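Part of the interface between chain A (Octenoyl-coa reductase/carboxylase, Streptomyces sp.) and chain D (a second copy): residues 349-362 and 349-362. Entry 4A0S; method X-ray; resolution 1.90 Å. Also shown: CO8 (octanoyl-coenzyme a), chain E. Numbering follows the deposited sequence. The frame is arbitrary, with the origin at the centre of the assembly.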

# COMPACT_ATOMS: atom_id res chain seq x y z
N TYR A 349 19.63 12.45 -5.32
CA TYR A 349 18.30 12.74 -5.82
C TYR A 349 17.31 11.67 -5.38
O TYR A 349 16.14 11.97 -5.15
N LEU A 350 17.79 10.45 -5.21
CA LEU A 350 16.89 9.40 -4.80
C LEU A 350 16.50 9.51 -3.32
O LEU A 350 15.31 9.58 -3.01
N TRP A 351 17.48 9.51 -2.43
CA TRP A 351 17.14 9.48 -1.00
C TRP A 351 16.73 10.85 -0.47
O TRP A 351 15.78 10.95 0.29
N MET A 352 17.43 11.90 -0.89
CA MET A 352 17.13 13.23 -0.35
C MET A 352 15.73 13.66 -0.72
O MET A 352 15.06 14.37 0.03
N LYS A 353 15.28 13.24 -1.88
CA LYS A 353 13.95 13.62 -2.33
C LYS A 353 12.97 12.46 -2.21
O LYS A 353 11.85 12.53 -2.69
N LEU A 354 13.42 11.42 -1.50
CA LEU A 354 12.59 10.26 -1.15
C LEU A 354 11.88 9.70 -2.36
O LEU A 354 10.69 9.40 -2.32
N LYS A 355 12.63 9.58 -3.45
CA LYS A 355 12.11 8.98 -4.67
C LYS A 355 12.24 7.45 -4.61
O LYS A 355 13.00 6.92 -3.81
N LYS A 356 11.50 6.77 -5.47
CA LYS A 356 11.55 5.33 -5.54
C LYS A 356 11.90 4.92 -6.95
O LYS A 356 11.49 5.56 -7.92
N ILE A 357 12.62 3.82 -7.06
CA ILE A 357 12.81 3.15 -8.32
C ILE A 357 12.15 1.81 -8.19
O ILE A 357 12.54 1.00 -7.34
N VAL A 358 11.16 1.57 -9.02
CA VAL A 358 10.44 0.33 -9.00
C VAL A 358 10.82 -0.48 -10.22
O VAL A 358 10.58 -0.06 -11.35
N GLY A 359 11.46 -1.61 -9.97
CA GLY A 359 11.82 -2.54 -11.03
C GLY A 359 10.54 -3.28 -11.33
O GLY A 359 9.84 -3.71 -10.42
N SER A 360 10.19 -3.36 -12.60
CA SER A 360 8.98 -4.05 -12.99
C SER A 360 9.24 -4.97 -14.17
O SER A 360 10.11 -4.70 -14.98
N HIS A 361 8.47 -6.05 -14.27
CA HIS A 361 8.74 -7.05 -15.26
C HIS A 361 7.42 -7.67 -15.62
O HIS A 361 6.66 -8.01 -14.73
N GLY A 362 7.16 -7.76 -16.92
CA GLY A 362 5.92 -8.32 -17.43
C GLY A 362 4.70 -7.85 -16.68
O GLY A 362 4.58 -6.67 -16.30
N TYR D 349 19.09 -6.92 -12.77
CA TYR D 349 18.82 -7.46 -11.44
C TYR D 349 17.61 -6.79 -10.81
O TYR D 349 16.85 -7.42 -10.06
N LEU D 350 17.39 -5.53 -11.15
CA LEU D 350 16.32 -4.77 -10.55
C LEU D 350 15.00 -5.11 -11.21
O LEU D 350 14.11 -5.64 -10.56
N TRP D 351 14.89 -4.84 -12.51
CA TRP D 351 13.60 -5.05 -13.17
C TRP D 351 13.27 -6.52 -13.32
O TRP D 351 12.14 -6.92 -13.08
N MET D 352 14.26 -7.34 -13.68
CA MET D 352 13.97 -8.74 -14.01
C MET D 352 13.47 -9.46 -12.78
O MET D 352 12.69 -10.40 -12.88
N LYS D 353 13.90 -9.00 -11.62
CA LYS D 353 13.53 -9.65 -10.35
C LYS D 353 12.54 -8.81 -9.56
O LYS D 353 12.24 -9.10 -8.39
N LEU D 354 11.96 -7.84 -10.26
CA LEU D 354 10.98 -6.93 -9.71
C LEU D 354 11.38 -6.37 -8.36
O LEU D 354 10.56 -6.32 -7.43
N LYS D 355 12.63 -5.91 -8.25
CA LYS D 355 13.06 -5.34 -7.00
C LYS D 355 12.77 -3.85 -6.99
O LYS D 355 12.45 -3.27 -8.01
N LYS D 356 12.89 -3.24 -5.82
CA LYS D 356 12.60 -1.84 -5.68
C LYS D 356 13.74 -1.20 -4.94
O LYS D 356 14.38 -1.82 -4.09
N ILE D 357 13.99 0.04 -5.27
CA ILE D 357 14.86 0.86 -4.49
C ILE D 357 14.01 1.98 -3.95
O ILE D 357 13.45 2.77 -4.71
N VAL D 358 13.92 2.03 -2.63
CA VAL D 358 13.18 3.06 -1.95
C VAL D 358 14.16 4.05 -1.34
O VAL D 358 14.95 3.70 -0.47
N GLY D 359 14.10 5.26 -1.86
CA GLY D 359 14.88 6.35 -1.36
C GLY D 359 14.15 6.76 -0.10
O GLY D 359 12.92 6.95 -0.12
N SER D 360 14.88 6.87 0.99
CA SER D 360 14.29 7.36 2.21
C SER D 360 15.18 8.41 2.84
O SER D 360 16.38 8.44 2.64
N HIS D 361 14.57 9.27 3.64
CA HIS D 361 15.29 10.37 4.23
C HIS D 361 14.52 10.74 5.47
O HIS D 361 13.31 10.92 5.42
N GLY D 362 15.25 10.83 6.58
CA GLY D 362 14.70 11.25 7.86
C GLY D 362 13.50 10.43 8.24
O GLY D 362 13.47 9.22 8.04

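The contact is built on a short antiparallel pairing of the two 356-359 strands, and its side chains obey the near-twofold symmetry that this pairing sets up. At the centre Ile A357 faces Ile D357, joined by two backbone hydrogen bonds, Ile A357 N to Ile D357 O and Ile D357 N to Ile A357 O, each 2.7 Å. Both isoleucines use chi1 m and chi2 t and lie on the same face of the sheet, so their tips meet, CD1 of Ile A357 to CD1 of Ile D357 at 3.9 Å. Each also receives a leucine from the partner's helix: CD2 of Leu A350 lies 3.5 Å from CG2 of Ile D357, and CD2 of Leu D350 lies 3.5 Å from CG2 of Ile A357. The leucines, with chi1 t and chi2 p, leave their backbones sideways, but their ends come nearer, making a four-residue apolar cluster.

The other face is lighter. Val A358 and Val D358, both t, sit across from Lys D356 and Lys A356; CG1 of Val A358 is 4.1 Å from CG of Lys D356. The lysine ends lead away and their NZ atoms find partners elsewhere in the structure, so the aliphatic stem packs while the charge is spent outside the contact.

His A361 and His D361 cover the most surface. Each points toward the other chain with chi1 t and enters a pocket made by the tryptophan, methionine and leucine of the partner's 351-354 segment. CB of His D361 approaches the backbone O of Trp A351 at 3.0 Å, while CB of His A361 lies 3.7 Å from CG of Leu D354. The edge of Trp A351 is turned toward the face of His D361; the matching pair, His A361 and Trp D351, is oblique. The methionines, m at all three chi angles, leave the backbone pointing away, yet their sulfurs return to the imidazoles: SD of Met A352 lies over the face of His D361, 3.4 Å from its CE1, and SD of Met D352 is 3.3 Å from CE1 of His A361.

Glycine at 359 lets the backbones come close: CA of Gly A359 is 3.7 Å from CA of Trp D351, and CA of Gly D359 is 3.9 Å from CA of Trp A351. A CB on Gly D359 would fall 2.2 Å from O of Leu A350, and one on Gly A359 would fall 2.4 Å from O of Leu D350; both are clashes. Without it, Gly A359 N donates to Lys D355 O and Gly D359 N to Lys A355 O, each at 2.8 Å. Water 1 bridges Leu A354 O (2.9 Å) and Gly D359 O (2.6 Å); water 2 joins Gly A359 O (2.6 Å) to Leu D354 O through a weak bond (3.1 Å).

Octanoyl-coenzyme A borders one histidine pocket. Its C7' lies over the face of His A361 opposite CA of Met D352, its S1P is 3.6 Å from NE1 of Trp D351, and OH of Tyr D349 donates a 2.5 Å hydrogen bond to its O4A. Residues from both chains therefore line this ligand.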

# COMPACT_ATOMS: atom_id res chain seq x y z
CB TYR A 349 18.32 12.94 -7.34
CG TYR A 349 19.10 14.18 -7.67
CD1 TYR A 349 18.50 15.43 -7.64
CD2 TYR A 349 20.48 14.11 -7.94
CE1 TYR A 349 19.23 16.59 -7.92
CE2 TYR A 349 21.21 15.25 -8.21
CZ TYR A 349 20.58 16.49 -8.20
OH TYR A 349 21.31 17.61 -8.47
CB LEU A 350 17.50 8.03 -5.07
CG LEU A 350 16.42 6.96 -5.01
CD1 LEU A 350 15.59 7.02 -6.29
CD2 LEU A 350 17.08 5.64 -4.88
CB TRP A 351 18.27 8.88 -0.17
CG TRP A 351 19.14 9.88 0.53
CD1 TRP A 351 18.81 10.68 1.60
CD2 TRP A 351 20.50 10.19 0.22
NE1 TRP A 351 19.86 11.48 1.95
CE2 TRP A 351 20.92 11.19 1.13
CE3 TRP A 351 21.41 9.72 -0.73
CZ2 TRP A 351 22.21 11.73 1.11
CZ3 TRP A 351 22.69 10.25 -0.74
CH2 TRP A 351 23.08 11.25 0.17
CB MET A 352 18.13 14.26 -0.87
CG MET A 352 19.46 14.23 -0.19
SD MET A 352 19.35 14.89 1.49
CE MET A 352 19.08 16.65 1.23
CB LYS A 353 14.06 14.23 -3.73
CG LYS A 353 14.56 15.68 -3.60
CD LYS A 353 15.39 16.14 -4.78
CE LYS A 353 15.95 17.52 -4.51
NZ LYS A 353 17.15 17.77 -5.35
CB LEU A 354 11.58 10.62 -0.06
CG LEU A 354 12.18 11.17 1.23
CD1 LEU A 354 12.18 12.71 1.21
CD2 LEU A 354 11.43 10.64 2.44
CB LYS A 355 12.88 9.51 -5.88
CG LYS A 355 12.95 11.03 -5.90
CD LYS A 355 13.49 11.53 -7.23
CE LYS A 355 13.78 13.02 -7.17
NZ LYS A 355 14.27 13.49 -8.50
CB LYS A 356 10.20 4.72 -5.21
CG LYS A 356 9.66 5.04 -3.84
CD LYS A 356 8.46 4.13 -3.53
CE LYS A 356 7.12 4.70 -4.05
NZ LYS A 356 6.73 4.16 -5.41
CB ILE A 357 14.29 2.93 -8.66
CG1 ILE A 357 15.07 4.24 -8.67
CG2 ILE A 357 14.39 2.25 -10.03
CD1 ILE A 357 16.56 4.05 -8.40
CB VAL A 358 8.92 0.56 -8.92
CG1 VAL A 358 8.18 -0.79 -8.91
CG2 VAL A 358 8.59 1.39 -7.67
CB SER A 360 7.89 -3.06 -13.33
OG SER A 360 6.66 -3.74 -13.44
CB HIS A 361 9.68 -8.12 -14.69
CG HIS A 361 10.17 -9.09 -15.71
ND1 HIS A 361 10.72 -8.69 -16.91
CD2 HIS A 361 10.26 -10.44 -15.68
CE1 HIS A 361 11.11 -9.76 -17.58
NE2 HIS A 361 10.85 -10.83 -16.86
CB TYR D 349 20.08 -7.38 -10.55
CG TYR D 349 21.07 -8.43 -11.00
CD1 TYR D 349 21.02 -9.73 -10.50
CD2 TYR D 349 22.00 -8.14 -12.00
CE1 TYR D 349 21.91 -10.71 -10.98
CE2 TYR D 349 22.88 -9.11 -12.49
CZ TYR D 349 22.84 -10.39 -11.97
OH TYR D 349 23.73 -11.33 -12.47
CB LEU D 350 16.57 -3.27 -10.60
CG LEU D 350 15.46 -2.47 -9.92
CD1 LEU D 350 15.72 -2.45 -8.43
CD2 LEU D 350 15.47 -1.10 -10.48
CB TRP D 351 13.49 -4.30 -14.51
CG TRP D 351 13.77 -5.15 -15.72
CD1 TRP D 351 12.98 -6.15 -16.23
CD2 TRP D 351 14.91 -5.07 -16.58
NE1 TRP D 351 13.57 -6.71 -17.34
CE2 TRP D 351 14.75 -6.06 -17.59
CE3 TRP D 351 16.06 -4.27 -16.60
CZ2 TRP D 351 15.70 -6.27 -18.59
CZ3 TRP D 351 17.00 -4.47 -17.61
CH2 TRP D 351 16.81 -5.47 -18.59
CB MET D 352 15.18 -9.49 -14.55
CG MET D 352 15.57 -9.14 -15.97
SD MET D 352 14.35 -9.83 -17.09
CE MET D 352 14.63 -11.61 -16.96
CB LYS D 353 14.78 -10.03 -9.56
CG LYS D 353 15.72 -10.85 -10.46
CD LYS D 353 16.86 -11.51 -9.75
CE LYS D 353 17.55 -12.52 -10.68
NZ LYS D 353 16.58 -13.49 -11.27
CB LEU D 354 9.59 -7.58 -9.63
CG LEU D 354 9.18 -8.12 -10.98
CD1 LEU D 354 9.42 -9.64 -11.11
CD2 LEU D 354 7.76 -7.72 -11.32
CB LYS D 355 14.54 -5.59 -6.77
CG LYS D 355 14.93 -7.06 -6.94
CD LYS D 355 16.41 -7.24 -6.65
CE LYS D 355 16.87 -8.60 -7.15
NZ LYS D 355 18.23 -8.94 -6.68
CB LYS D 356 11.36 -1.64 -4.83
CG LYS D 356 10.08 -1.95 -5.52
CD LYS D 356 8.93 -1.98 -4.49
CE LYS D 356 8.97 -3.23 -3.60
NZ LYS D 356 9.66 -4.41 -4.22
CB ILE D 357 16.04 1.39 -5.29
CG1 ILE D 357 16.81 0.19 -5.87
CG2 ILE D 357 16.93 2.22 -4.40
CD1 ILE D 357 17.57 0.54 -7.13
CB VAL D 358 12.28 2.46 -0.86
CG1 VAL D 358 11.51 3.56 -0.13
CG2 VAL D 358 11.30 1.47 -1.48
CB SER D 360 14.03 6.21 3.18
OG SER D 360 13.21 6.64 4.24
CB HIS D 361 15.29 11.50 3.23
CG HIS D 361 16.11 12.67 3.64
ND1 HIS D 361 17.38 12.55 4.17
CD2 HIS D 361 15.87 14.00 3.54
CE1 HIS D 361 17.87 13.76 4.39
NE2 HIS D 361 16.97 14.65 4.02
N1A CO8 E . 26.73 -17.89 -23.74
C2A CO8 E . 26.26 -18.86 -22.96
N3A CO8 E . 25.99 -18.65 -21.68
C4A CO8 E . 26.18 -17.42 -21.15
C5A CO8 E . 26.66 -16.37 -21.93
C6A CO8 E . 26.94 -16.64 -23.27
N6A CO8 E . 27.40 -15.66 -24.06
N7A CO8 E . 26.75 -15.29 -21.16
C8A CO8 E . 26.34 -15.64 -19.94
N9A CO8 E . 26.00 -16.93 -19.93
C1B CO8 E . 25.49 -17.76 -18.80
C2B CO8 E . 26.62 -18.13 -17.84
O2B CO8 E . 26.44 -19.49 -17.37
C3B CO8 E . 26.39 -17.13 -16.71
O3B CO8 E . 26.90 -17.62 -15.48
P3B CO8 E . 28.32 -17.00 -15.01
O7A CO8 E . 29.29 -18.27 -14.70
O8A CO8 E . 29.08 -16.30 -16.29
O9A CO8 E . 28.17 -16.05 -13.89
C4B CO8 E . 24.87 -17.00 -16.66
O4B CO8 E . 24.48 -17.03 -18.04
C5B CO8 E . 24.43 -15.61 -16.19
O5B CO8 E . 22.99 -15.51 -16.29
P1A CO8 E . 22.04 -16.30 -15.22
O1A CO8 E . 20.48 -15.94 -15.64
O2A CO8 E . 22.22 -17.79 -15.21
O3A CO8 E . 22.46 -15.73 -13.73
P2A CO8 E . 21.84 -14.46 -12.90
O4A CO8 E . 23.06 -13.76 -12.15
O5A CO8 E . 20.73 -14.82 -11.96
O6A CO8 E . 21.35 -13.36 -14.02
CBP CO8 E . 19.84 -11.75 -15.09
CCP CO8 E . 20.13 -12.62 -13.84
CDP CO8 E . 20.89 -10.62 -15.09
CEP CO8 E . 18.45 -11.13 -14.90
CAP CO8 E . 19.91 -12.63 -16.38
OAP CO8 E . 19.11 -13.86 -16.29
C9P CO8 E . 19.60 -11.87 -17.69
O9P CO8 E . 20.44 -11.09 -18.16
N8P CO8 E . 18.41 -12.13 -18.28
C7P CO8 E . 18.01 -11.53 -19.60
C6P CO8 E . 17.03 -10.33 -19.51
C5P CO8 E . 17.47 -9.25 -20.53
O5P CO8 E . 18.56 -8.71 -20.41
N4P CO8 E . 16.74 -9.01 -21.62
C3P CO8 E . 15.37 -9.36 -21.94
C2P CO8 E . 14.69 -7.98 -21.91
S1P CO8 E . 13.32 -7.93 -20.70
C1' CO8 E . 12.00 -8.05 -21.81
O1' CO8 E . 12.07 -7.66 -22.99
C2' CO8 E . 10.88 -8.66 -21.28
C3' CO8 E . 9.72 -8.85 -21.99
C4' CO8 E . 8.62 -9.44 -21.35
C5' CO8 E . 8.92 -10.17 -20.05
C6' CO8 E . 7.59 -10.86 -19.67
C7' CO8 E . 7.70 -11.40 -18.27
C8' CO8 E . 6.42 -12.19 -17.98
O HOH W 1 10.51 6.82 -1.03
O HOH W 2 8.94 -3.78 -8.01